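Local structure of putative sensory box/GGDEF family protein (Vibrio parahaemolyticus, 3LID) at residues Y242-S251 against L263-L272; L193-I201 against G211-F222. The protein probably senses an extracellular signal through this PDC-fold domain and, as a whole protein, is predicted to make cyclic di-GMP from two GTP molecules. All coordinates share one frame; numbering follows the deposited sequence.

Contact 1. Residues Y242-S251 against L263-L272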
loop_
_atom_site.group_PDB
_atom_site.type_symbol
_atom_site.label_atom_id
_atom_site.label_comp_id
_atom_site.label_asym_id
_atom_site.label_seq_id
_atom_site.Cartn_x
_atom_site.Cartn_y
_atom_site.Cartn_z
ATOM N N TYR A 242 10.937 -11.124 23.047
ATOM C CA TYR A 242 11.064 -12.544 22.814
ATOM C C TYR A 242 10.301 -13.201 23.947
ATOM O O TYR A 242 10.628 -12.947 25.149
ATOM C CB TYR A 242 12.540 -12.962 22.897
ATOM C CG TYR A 242 12.736 -14.464 22.784
ATOM C CD1 TYR A 242 12.343 -15.150 21.637
ATOM C CD2 TYR A 242 13.325 -15.196 23.814
ATOM C CE1 TYR A 242 12.543 -16.492 21.493
ATOM C CE2 TYR A 242 13.526 -16.589 23.692
ATOM C CZ TYR A 242 13.125 -17.224 22.553
ATOM O OH TYR A 242 13.263 -18.592 22.398
ATOM N N SER A 243 9.279 -13.971 23.578
ATOM C CA SER A 243 8.300 -14.586 24.483
ATOM C C SER A 243 8.701 -16.016 24.886
ATOM O O SER A 243 7.915 -16.688 25.501
ATOM C CB SER A 243 6.933 -14.705 23.740
ATOM O OG SER A 243 7.055 -15.647 22.656
ATOM N N GLY A 244 9.853 -16.514 24.466
ATOM C CA GLY A 244 10.174 -17.928 24.702
ATOM C C GLY A 244 9.879 -18.822 23.508
ATOM O O GLY A 244 10.418 -19.922 23.386
ATOM N N GLU A 245 9.015 -18.357 22.607
ATOM C CA GLU A 245 8.620 -19.143 21.442
ATOM C C GLU A 245 8.728 -18.398 20.081
ATOM O O GLU A 245 8.915 -19.015 19.009
ATOM C CB GLU A 245 7.194 -19.573 21.642
ATOM C CG GLU A 245 7.077 -20.546 22.820
ATOM C CD GLU A 245 5.979 -21.557 22.604
ATOM O OE1 GLU A 245 4.790 -21.147 22.658
ATOM O OE2 GLU A 245 6.299 -22.757 22.374
ATOM N N HIS A 246 8.628 -17.095 20.160
ATOM C CA HIS A 246 8.759 -16.229 18.982
ATOM C C HIS A 246 9.620 -15.052 19.380
ATOM O O HIS A 246 9.442 -14.447 20.462
ATOM C CB HIS A 246 7.363 -15.730 18.515
ATOM C CG HIS A 246 6.659 -16.708 17.628
ATOM N ND1 HIS A 246 6.003 -17.828 18.112
ATOM C CD2 HIS A 246 6.539 -16.760 16.278
ATOM C CE1 HIS A 246 5.529 -18.534 17.102
ATOM N NE2 HIS A 246 5.865 -17.925 15.977
ATOM N N LEU A 247 10.494 -14.663 18.462
ATOM C CA LEU A 247 11.176 -13.371 18.537
ATOM C C LEU A 247 10.427 -12.437 17.576
ATOM O O LEU A 247 10.203 -12.830 16.435
ATOM C CB LEU A 247 12.558 -13.519 17.949
ATOM C CG LEU A 247 13.242 -12.167 17.698
ATOM C CD1 LEU A 247 13.460 -11.315 18.990
ATOM C CD2 LEU A 247 14.566 -12.402 16.929
ATOM N N ILE A 248 9.961 -11.312 18.069
ATOM C CA ILE A 248 9.289 -10.355 17.178
ATOM C C ILE A 248 10.122 -9.067 17.258
ATOM O O ILE A 248 10.326 -8.485 18.367
ATOM C CB ILE A 248 7.901 -10.055 17.679
ATOM C CG1 ILE A 248 7.065 -11.347 17.665
ATOM C CG2 ILE A 248 7.221 -9.002 16.743
ATOM C CD1 ILE A 248 5.809 -11.108 18.237
ATOM N N ALA A 249 10.583 -8.599 16.092
ATOM C CA ALA A 249 11.197 -7.320 15.987
ATOM C C ALA A 249 10.192 -6.398 15.263
ATOM O O ALA A 249 9.455 -6.894 14.400
ATOM C CB ALA A 249 12.506 -7.399 15.200
ATOM N N PHE A 250 10.108 -5.161 15.720
ATOM C CA PHE A 250 9.031 -4.289 15.231
ATOM C C PHE A 250 9.523 -2.868 15.072
ATOM O O PHE A 250 10.487 -2.380 15.737
ATOM C CB PHE A 250 7.843 -4.322 16.219
ATOM C CG PHE A 250 8.276 -4.128 17.705
ATOM C CD1 PHE A 250 8.438 -2.861 18.253
ATOM C CD2 PHE A 250 8.514 -5.265 18.512
ATOM C CE1 PHE A 250 8.872 -2.714 19.610
ATOM C CE2 PHE A 250 8.935 -5.114 19.836
ATOM C CZ PHE A 250 9.111 -3.867 20.358
ATOM N N SER A 251 8.879 -2.159 14.139
ATOM C CA SER A 251 9.154 -0.762 13.988
ATOM C C SER A 251 7.841 -0.183 13.429
ATOM O O SER A 251 6.914 -0.944 13.098
ATOM C CB SER A 251 10.324 -0.476 13.045
ATOM O OG SER A 251 9.941 -0.929 11.750
ATOM N N LEU A 263 5.781 -2.485 10.998
ATOM C CA LEU A 263 6.496 -3.439 10.189
ATOM C C LEU A 263 7.023 -4.474 11.220
ATOM O O LEU A 263 7.614 -4.096 12.227
ATOM C CB LEU A 263 7.720 -2.795 9.513
ATOM C CG LEU A 263 7.424 -1.957 8.237
ATOM C CD1 LEU A 263 6.290 -0.956 8.433
ATOM C CD2 LEU A 263 8.756 -1.203 7.909
ATOM N N ILE A 264 6.813 -5.731 10.908
ATOM C CA ILE A 264 7.107 -6.844 11.876
ATOM C C ILE A 264 7.948 -7.875 11.247
ATOM O O ILE A 264 7.694 -8.320 10.125
ATOM C CB ILE A 264 5.795 -7.475 12.279
ATOM C CG1 ILE A 264 4.831 -6.438 12.907
ATOM C CG2 ILE A 264 5.981 -8.748 13.195
ATOM C CD1 ILE A 264 5.272 -5.820 14.165
ATOM N N ILE A 265 8.962 -8.369 12.008
ATOM C CA ILE A 265 9.669 -9.549 11.631
ATOM C C ILE A 265 9.404 -10.500 12.805
ATOM O O ILE A 265 9.762 -10.179 13.922
ATOM C CB ILE A 265 11.179 -9.306 11.435
ATOM C CG1 ILE A 265 11.348 -8.439 10.194
ATOM C CG2 ILE A 265 11.951 -10.650 11.198
ATOM C CD1 ILE A 265 12.733 -7.972 9.924
ATOM N N ASP A 266 8.727 -11.599 12.517
ATOM C CA ASP A 266 8.256 -12.566 13.532
ATOM C C ASP A 266 8.898 -13.897 13.165
ATOM O O ASP A 266 8.627 -14.460 12.123
ATOM C CB ASP A 266 6.700 -12.585 13.546
ATOM C CG ASP A 266 6.107 -13.735 14.333
ATOM O OD1 ASP A 266 6.872 -14.588 14.863
ATOM O OD2 ASP A 266 4.850 -13.806 14.375
ATOM N N LEU A 267 9.837 -14.389 14.000
ATOM C CA LEU A 267 10.482 -15.681 13.733
ATOM C C LEU A 267 10.240 -16.626 14.933
ATOM O O LEU A 267 10.387 -16.228 16.114
ATOM C CB LEU A 267 11.983 -15.485 13.659
ATOM C CG LEU A 267 12.365 -14.648 12.438
ATOM C CD1 LEU A 267 13.672 -13.938 12.734
ATOM C CD2 LEU A 267 12.454 -15.611 11.284
ATOM N N SER A 268 9.794 -17.830 14.639
ATOM C CA SER A 268 9.617 -18.841 15.737
ATOM C C SER A 268 10.989 -19.424 16.097
ATOM O O SER A 268 12.012 -19.216 15.376
ATOM C CB SER A 268 8.767 -19.976 15.212
ATOM O OG SER A 268 9.507 -20.599 14.166
ATOM N N ASN A 269 11.045 -20.147 17.215
ATOM C CA ASN A 269 12.297 -20.811 17.597
ATOM C C ASN A 269 12.851 -21.632 16.508
ATOM O O ASN A 269 14.065 -21.694 16.318
ATOM C CB ASN A 269 12.077 -21.733 18.794
ATOM C CG ASN A 269 11.762 -20.960 20.037
ATOM O OD1 ASN A 269 10.997 -21.424 20.895
ATOM N ND2 ASN A 269 12.322 -19.759 20.145
ATOM N N GLU A 270 11.974 -22.274 15.761
ATOM C CA GLU A 270 12.453 -23.204 14.762
ATOM C C GLU A 270 13.206 -22.391 13.704
ATOM O O GLU A 270 14.286 -22.797 13.210
ATOM C CB GLU A 270 11.268 -23.938 14.149
ATOM C CG GLU A 270 11.651 -24.881 13.068
ATOM C CD GLU A 270 11.821 -26.298 13.568
ATOM O OE1 GLU A 270 11.141 -26.655 14.570
ATOM O OE2 GLU A 270 12.605 -27.066 12.944
ATOM N N GLN A 271 12.665 -21.212 13.384
ATOM C CA GLN A 271 13.230 -20.448 12.275
ATOM C C GLN A 271 14.507 -19.852 12.742
ATOM O O GLN A 271 15.446 -19.725 11.975
ATOM C CB GLN A 271 12.249 -19.375 11.762
ATOM C CG GLN A 271 10.894 -19.921 11.330
ATOM C CD GLN A 271 9.965 -18.817 10.895
ATOM O OE1 GLN A 271 9.349 -18.152 11.724
ATOM N NE2 GLN A 271 9.858 -18.613 9.592
ATOM N N LEU A 272 14.578 -19.535 14.031
ATOM C CA LEU A 272 15.780 -18.950 14.589
ATOM C C LEU A 272 16.962 -19.937 14.624
ATOM O O LEU A 272 18.107 -19.545 14.345
ATOM C CB LEU A 272 15.490 -18.430 15.988
ATOM C CG LEU A 272 14.617 -17.201 16.158
ATOM C CD1 LEU A 272 14.174 -17.101 17.641
ATOM C CD2 LEU A 272 15.429 -15.981 15.813
#
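L247, A249 and S251 form hydrogen-bonded antiparallel pairs with L267, I265 and L263 respectively, two bonds to a pair, so six backbone hydrogen bonds lace strands 246-251 and 263-268 together, their axes approaching to 4.6 Å. The ladder is regular: L247 N to L267 O measures 2.8 Å, and I265 N reaches A249 O with an N-H...O angle of 172°. A seventh bond, N269 N to E245 O at 3.0 Å, is more bent, 140° at the hydrogen, where the second strand gives way to a helix.

On one face I248 and I264 meet methyl to methyl, CG2 to CG2 at 3.8 Å. The ethyl arm of I264 bends at chi2 (-64°), bringing CD1 to 3.6 Å from F250 CB. Farther along, S268 CB sits over the face of the H246 ring as a CH-pi contact. The other face carries L247, whose CD2 lies 3.8 Å from L272 CD2; helix 9-45 packs here, with A19 on A249 and L23 on S251 and L263.

Beyond the ladder, S268 and Q271 form a capping box that starts the helix, S268 N donating to Q271 OE1 at 3.0 Å. D266 OD2 is held by Y226 OH. This is a two-stranded antiparallel hairpin in the smaller sheet of the PDC sensor domain, leading directly into helix 269-274.

Contact 2. Residues L193-I201 against G211-F222. With EDO (1,2-ethanediol), chain H.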
loop_
_atom_site.group_PDB
_atom_site.type_symbol
_atom_site.label_atom_id
_atom_site.label_comp_id
_atom_site.label_asym_id
_atom_site.label_seq_id
_atom_site.Cartn_x
_atom_site.Cartn_y
_atom_site.Cartn_z
ATOM N N LEU A 193 3.199 -6.546 7.381
ATOM C CA LEU A 193 2.671 -5.242 7.722
ATOM C C LEU A 193 1.407 -5.435 8.521
ATOM O O LEU A 193 0.479 -6.140 8.093
ATOM C CB LEU A 193 2.223 -4.462 6.411
ATOM C CG LEU A 193 3.388 -4.267 5.427
ATOM C CD1 LEU A 193 2.795 -3.554 4.112
ATOM C CD2 LEU A 193 4.425 -3.360 6.077
ATOM N N VAL A 194 1.355 -4.787 9.654
ATOM C CA VAL A 194 0.250 -4.814 10.604
ATOM C C VAL A 194 -0.267 -3.470 10.772
ATOM O O VAL A 194 0.462 -2.515 11.115
ATOM C CB VAL A 194 0.756 -5.407 11.997
ATOM C CG1 VAL A 194 -0.395 -5.382 12.985
ATOM C CG2 VAL A 194 1.184 -6.840 11.755
ATOM N N LYS A 195 -1.596 -3.298 10.603
ATOM C CA LYS A 195 -2.158 -1.980 10.713
ATOM C C LYS A 195 -2.328 -1.513 12.140
ATOM O O LYS A 195 -2.175 -2.293 13.090
ATOM C CB LYS A 195 -3.595 -2.001 10.113
ATOM C CG LYS A 195 -3.447 -2.244 8.575
ATOM C CD LYS A 195 -4.866 -1.914 7.961
ATOM C CE LYS A 195 -5.837 -3.038 8.402
ATOM N NZ LYS A 195 -7.276 -2.735 7.742
ATOM N N HIS A 196 -2.664 -0.264 12.282
ATOM C CA HIS A 196 -2.887 0.354 13.592
ATOM C C HIS A 196 -3.952 -0.408 14.393
ATOM O O HIS A 196 -3.923 -0.456 15.680
ATOM C CB HIS A 196 -3.363 1.775 13.291
ATOM C CG HIS A 196 -3.778 2.552 14.484
ATOM N ND1 HIS A 196 -2.918 2.810 15.531
ATOM C CD2 HIS A 196 -4.953 3.164 14.785
ATOM C CE1 HIS A 196 -3.555 3.519 16.444
ATOM N NE2 HIS A 196 -4.786 3.753 16.019
ATOM N N LYS A 197 -4.927 -0.967 13.660
ATOM C CA LYS A 197 -5.971 -1.809 14.297
ATOM C C LYS A 197 -5.556 -3.217 14.641
ATOM O O LYS A 197 -6.372 -3.939 15.208
ATOM C CB LYS A 197 -7.168 -1.974 13.365
ATOM C CG LYS A 197 -6.752 -2.919 12.083
ATOM C CD LYS A 197 -8.309 -2.663 11.500
ATOM C CE LYS A 197 -8.856 -1.301 11.743
ATOM N NZ LYS A 197 -10.377 -1.076 12.245
ATOM N N GLY A 198 -4.324 -3.638 14.333
ATOM C CA GLY A 198 -3.833 -4.970 14.701
ATOM C C GLY A 198 -3.927 -6.080 13.665
ATOM O O GLY A 198 -3.331 -7.118 13.781
ATOM N N PHE A 199 -4.654 -5.813 12.550
ATOM C CA PHE A 199 -4.803 -6.836 11.568
ATOM C C PHE A 199 -3.718 -6.747 10.499
ATOM O O PHE A 199 -3.157 -5.660 10.274
ATOM C CB PHE A 199 -6.204 -6.685 10.895
ATOM C CG PHE A 199 -7.337 -7.084 11.830
ATOM C CD1 PHE A 199 -7.551 -8.434 12.069
ATOM C CD2 PHE A 199 -8.124 -6.125 12.383
ATOM C CE1 PHE A 199 -8.624 -8.800 12.953
ATOM C CE2 PHE A 199 -9.212 -6.495 13.291
ATOM C CZ PHE A 199 -9.377 -7.855 13.499
ATOM N N TYR A 200 -3.473 -7.852 9.843
ATOM C CA TYR A 200 -2.377 -7.975 8.875
ATOM C C TYR A 200 -2.805 -7.596 7.474
ATOM O O TYR A 200 -3.888 -8.053 7.009
ATOM C CB TYR A 200 -1.914 -9.396 8.812
ATOM C CG TYR A 200 -1.089 -9.811 10.043
ATOM C CD1 TYR A 200 0.271 -9.991 9.941
ATOM C CD2 TYR A 200 -1.737 -10.128 11.264
ATOM C CE1 TYR A 200 1.066 -10.399 11.058
ATOM C CE2 TYR A 200 -0.948 -10.520 12.388
ATOM C CZ TYR A 200 0.409 -10.678 12.244
ATOM O OH TYR A 200 1.150 -11.125 13.354
ATOM N N ILE A 201 -1.971 -6.802 6.788
ATOM C CA ILE A 201 -2.260 -6.533 5.353
ATOM C C ILE A 201 -1.142 -7.042 4.471
ATOM O O ILE A 201 -1.218 -6.935 3.221
ATOM C CB ILE A 201 -2.520 -5.058 5.089
ATOM C CG1 ILE A 201 -1.358 -4.176 5.568
ATOM C CG2 ILE A 201 -3.825 -4.603 5.739
ATOM C CD1 ILE A 201 -1.534 -2.744 5.055
ATOM N N GLY A 211 -8.107 -9.795 8.571
ATOM C CA GLY A 211 -9.025 -10.387 9.564
ATOM C C GLY A 211 -10.111 -9.450 9.983
ATOM O O GLY A 211 -11.025 -9.876 10.704
ATOM N N ASP A 212 -10.034 -8.173 9.636
ATOM C CA ASP A 212 -11.068 -7.213 9.956
ATOM C C ASP A 212 -12.196 -7.330 8.910
ATOM O O ASP A 212 -13.281 -6.806 9.091
ATOM C CB ASP A 212 -10.563 -5.750 10.090
ATOM C CG ASP A 212 -9.525 -5.358 8.988
ATOM O OD1 ASP A 212 -9.067 -6.254 8.234
ATOM O OD2 ASP A 212 -9.218 -4.175 8.958
ATOM N N ILE A 213 -11.886 -8.017 7.841
ATOM C CA ILE A 213 -12.867 -8.183 6.709
ATOM C C ILE A 213 -13.327 -9.609 6.539
ATOM O O ILE A 213 -14.491 -9.799 6.232
ATOM C CB ILE A 213 -12.225 -7.764 5.367
ATOM C CG1 ILE A 213 -11.666 -6.338 5.465
ATOM C CG2 ILE A 213 -13.307 -7.794 4.208
ATOM C CD1 ILE A 213 -12.566 -5.231 5.928
ATOM N N ILE A 214 -12.439 -10.588 6.659
ATOM C CA ILE A 214 -12.716 -11.995 6.445
ATOM C C ILE A 214 -12.926 -12.682 7.777
ATOM O O ILE A 214 -11.953 -12.871 8.539
ATOM C CB ILE A 214 -11.528 -12.641 5.696
ATOM C CG1 ILE A 214 -11.255 -11.903 4.396
ATOM C CG2 ILE A 214 -11.638 -14.165 5.436
ATOM C CD1 ILE A 214 -10.298 -12.657 3.645
ATOM N N PRO A 215 -14.181 -13.136 8.043
ATOM C CA PRO A 215 -14.611 -13.772 9.321
ATOM C C PRO A 215 -13.728 -14.908 9.786
ATOM O O PRO A 215 -13.382 -14.923 10.955
ATOM C CB PRO A 215 -16.023 -14.350 8.993
ATOM C CG PRO A 215 -16.495 -13.565 7.776
ATOM C CD PRO A 215 -15.211 -13.247 6.982
ATOM N N GLU A 216 -13.298 -15.796 8.884
ATOM C CA GLU A 216 -12.520 -17.000 9.256
ATOM C C GLU A 216 -11.090 -16.652 9.691
ATOM O O GLU A 216 -10.262 -17.541 9.917
ATOM C CB GLU A 216 -12.456 -17.977 8.086
ATOM C CG GLU A 216 -13.845 -18.176 7.377
ATOM C CD GLU A 216 -14.450 -16.852 6.781
ATOM O OE1 GLU A 216 -13.948 -16.397 5.756
ATOM O OE2 GLU A 216 -15.458 -16.281 7.312
ATOM N N ARG A 217 -10.805 -15.339 9.737
ATOM C CA ARG A 217 -9.425 -14.862 9.941
ATOM C C ARG A 217 -9.373 -13.866 11.065
ATOM O O ARG A 217 -8.335 -13.233 11.296
ATOM C CB ARG A 217 -8.894 -14.232 8.658
ATOM C CG ARG A 217 -8.523 -15.219 7.587
ATOM C CD ARG A 217 -8.170 -14.531 6.255
ATOM N NE ARG A 217 -7.926 -15.470 5.130
ATOM C CZ ARG A 217 -7.295 -15.121 4.008
ATOM N NH1 ARG A 217 -6.832 -13.874 3.875
ATOM N NH2 ARG A 217 -7.088 -15.976 3.009
ATOM N N SER A 218 -10.489 -13.703 11.751
ATOM C CA SER A 218 -10.644 -12.634 12.694
ATOM C C SER A 218 -9.725 -12.868 13.909
ATOM O O SER A 218 -9.436 -11.952 14.646
ATOM C CB SER A 218 -12.075 -12.584 13.155
ATOM O OG SER A 218 -12.389 -13.869 13.709
ATOM N N GLN A 219 -9.194 -14.072 14.028
ATOM C CA GLN A 219 -8.248 -14.380 15.129
ATOM C C GLN A 219 -6.831 -13.830 14.879
ATOM O O GLN A 219 -5.967 -13.713 15.803
ATOM C CB GLN A 219 -8.206 -15.889 15.387
ATOM C CG GLN A 219 -7.569 -16.715 14.288
ATOM C CD GLN A 219 -8.617 -17.235 13.271
ATOM O OE1 GLN A 219 -9.652 -16.603 13.048
ATOM N NE2 GLN A 219 -8.351 -18.405 12.700
ATOM N N PHE A 220 -6.567 -13.488 13.622
ATOM C CA PHE A 220 -5.243 -13.022 13.248
ATOM C C PHE A 220 -5.138 -11.539 13.468
ATOM O O PHE A 220 -5.061 -10.713 12.481
ATOM C CB PHE A 220 -4.983 -13.396 11.801
ATOM C CG PHE A 220 -4.936 -14.893 11.580
ATOM C CD1 PHE A 220 -3.797 -15.622 11.947
ATOM C CD2 PHE A 220 -6.021 -15.563 11.026
ATOM C CE1 PHE A 220 -3.731 -17.011 11.747
ATOM C CE2 PHE A 220 -5.966 -16.952 10.827
ATOM C CZ PHE A 220 -4.818 -17.667 11.189
ATOM N N ASN A 221 -5.174 -11.146 14.744
ATOM C CA ASN A 221 -4.923 -9.782 15.104
ATOM C C ASN A 221 -3.696 -9.834 16.033
ATOM O O ASN A 221 -3.596 -10.734 16.904
ATOM C CB ASN A 221 -6.106 -9.139 15.800
ATOM C CG ASN A 221 -5.891 -7.676 16.043
ATOM O OD1 ASN A 221 -5.027 -7.269 16.843
ATOM N ND2 ASN A 221 -6.664 -6.827 15.339
ATOM N N PHE A 222 -2.731 -8.946 15.781
ATOM C CA PHE A 222 -1.497 -8.994 16.539
ATOM C C PHE A 222 -1.790 -8.866 18.050
ATOM O O PHE A 222 -1.086 -9.469 18.872
ATOM C CB PHE A 222 -0.599 -7.837 16.126
ATOM C CG PHE A 222 0.840 -8.062 16.537
ATOM C CD1 PHE A 222 1.744 -8.641 15.701
ATOM C CD2 PHE A 222 1.230 -7.673 17.836
ATOM C CE1 PHE A 222 3.120 -8.822 16.088
ATOM C CE2 PHE A 222 2.567 -7.838 18.258
ATOM C CZ PHE A 222 3.510 -8.409 17.379
HETATM C C1 EDO H . -8.279 -4.798 4.976
HETATM O O1 EDO H . -7.488 -5.266 6.139
HETATM C C2 EDO H . -7.406 -3.858 4.166
HETATM O O2 EDO H . -7.218 -2.645 4.910
HETATM O O HOH W 1 -5.450 -10.012 9.862
#
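G198 and F222 join the two backbones: F222 N donates to G198 O at 2.8 Å, nearly straight at 171°, where the loop enters helix 222-225. The 193-201 segment folds back on itself through a type I turn from K195 to G198, while 211-222 runs as an irregular loop with a second type I turn from R217 to F220. One water bridges them, accepting from Y200 N and G211 N and donating to F220 O.

N221 has CG anti to its own N (chi1 -174°), which carries the amide across to the turn. There ND2 donates to K197 O at 2.9 Å, with the acceptor close to the amide plane; OD1 accepts from S223 OG, and N221 is the N-cap of the helix beginning at F222. The same ND2 stands 3.2 Å above the centre of the F199 ring, the two planes 82° apart. D212 N lies over the opposite face and D212 CB makes a CH-pi contact there, so the phenyl is clamped between the two ends of the loop. Y200 and F222 pack obliquely, CZ of the tyrosine 4.2 Å from F222 CD1.

Toward strand 131-140, K195 NZ forms a salt bridge with D212, meeting the syn lone pair of OD2 at 2.7 Å. A 1,2-ethanediol, probably from the crystallisation liquor, accepts from NZ through both its oxygens, gives its O1 hydroxyl to D212 OD1 and also bonds I135 O. The diol thus spans both partners of an ion pair that itself ties strand 189-195 to the loop.

In the fold
Contacts 1 and 2 lie in series along the chain and meet on one sheet, where strands 189-195 and 260-268 are neighbours; their centres are about 18 Å apart. They touch through apolar groups: I248 CD1 packs 3.6 Å from F222 CZ, and I264 CG1 approaches V194 CG2 at 3.8 Å. Contact 1 is a regular backbone-bonded hairpin, its strand side chains mostly buried against helices 9-45 and 230-234, its turn S243-E245 exposed. Contact 2 closes a loop against a turn with an asparagine cap, a water, a clamped ring and an ion pair, burying G198, Y200, N221 and F222 beside partly exposed K195 and D212. Both end in a helix N-cap.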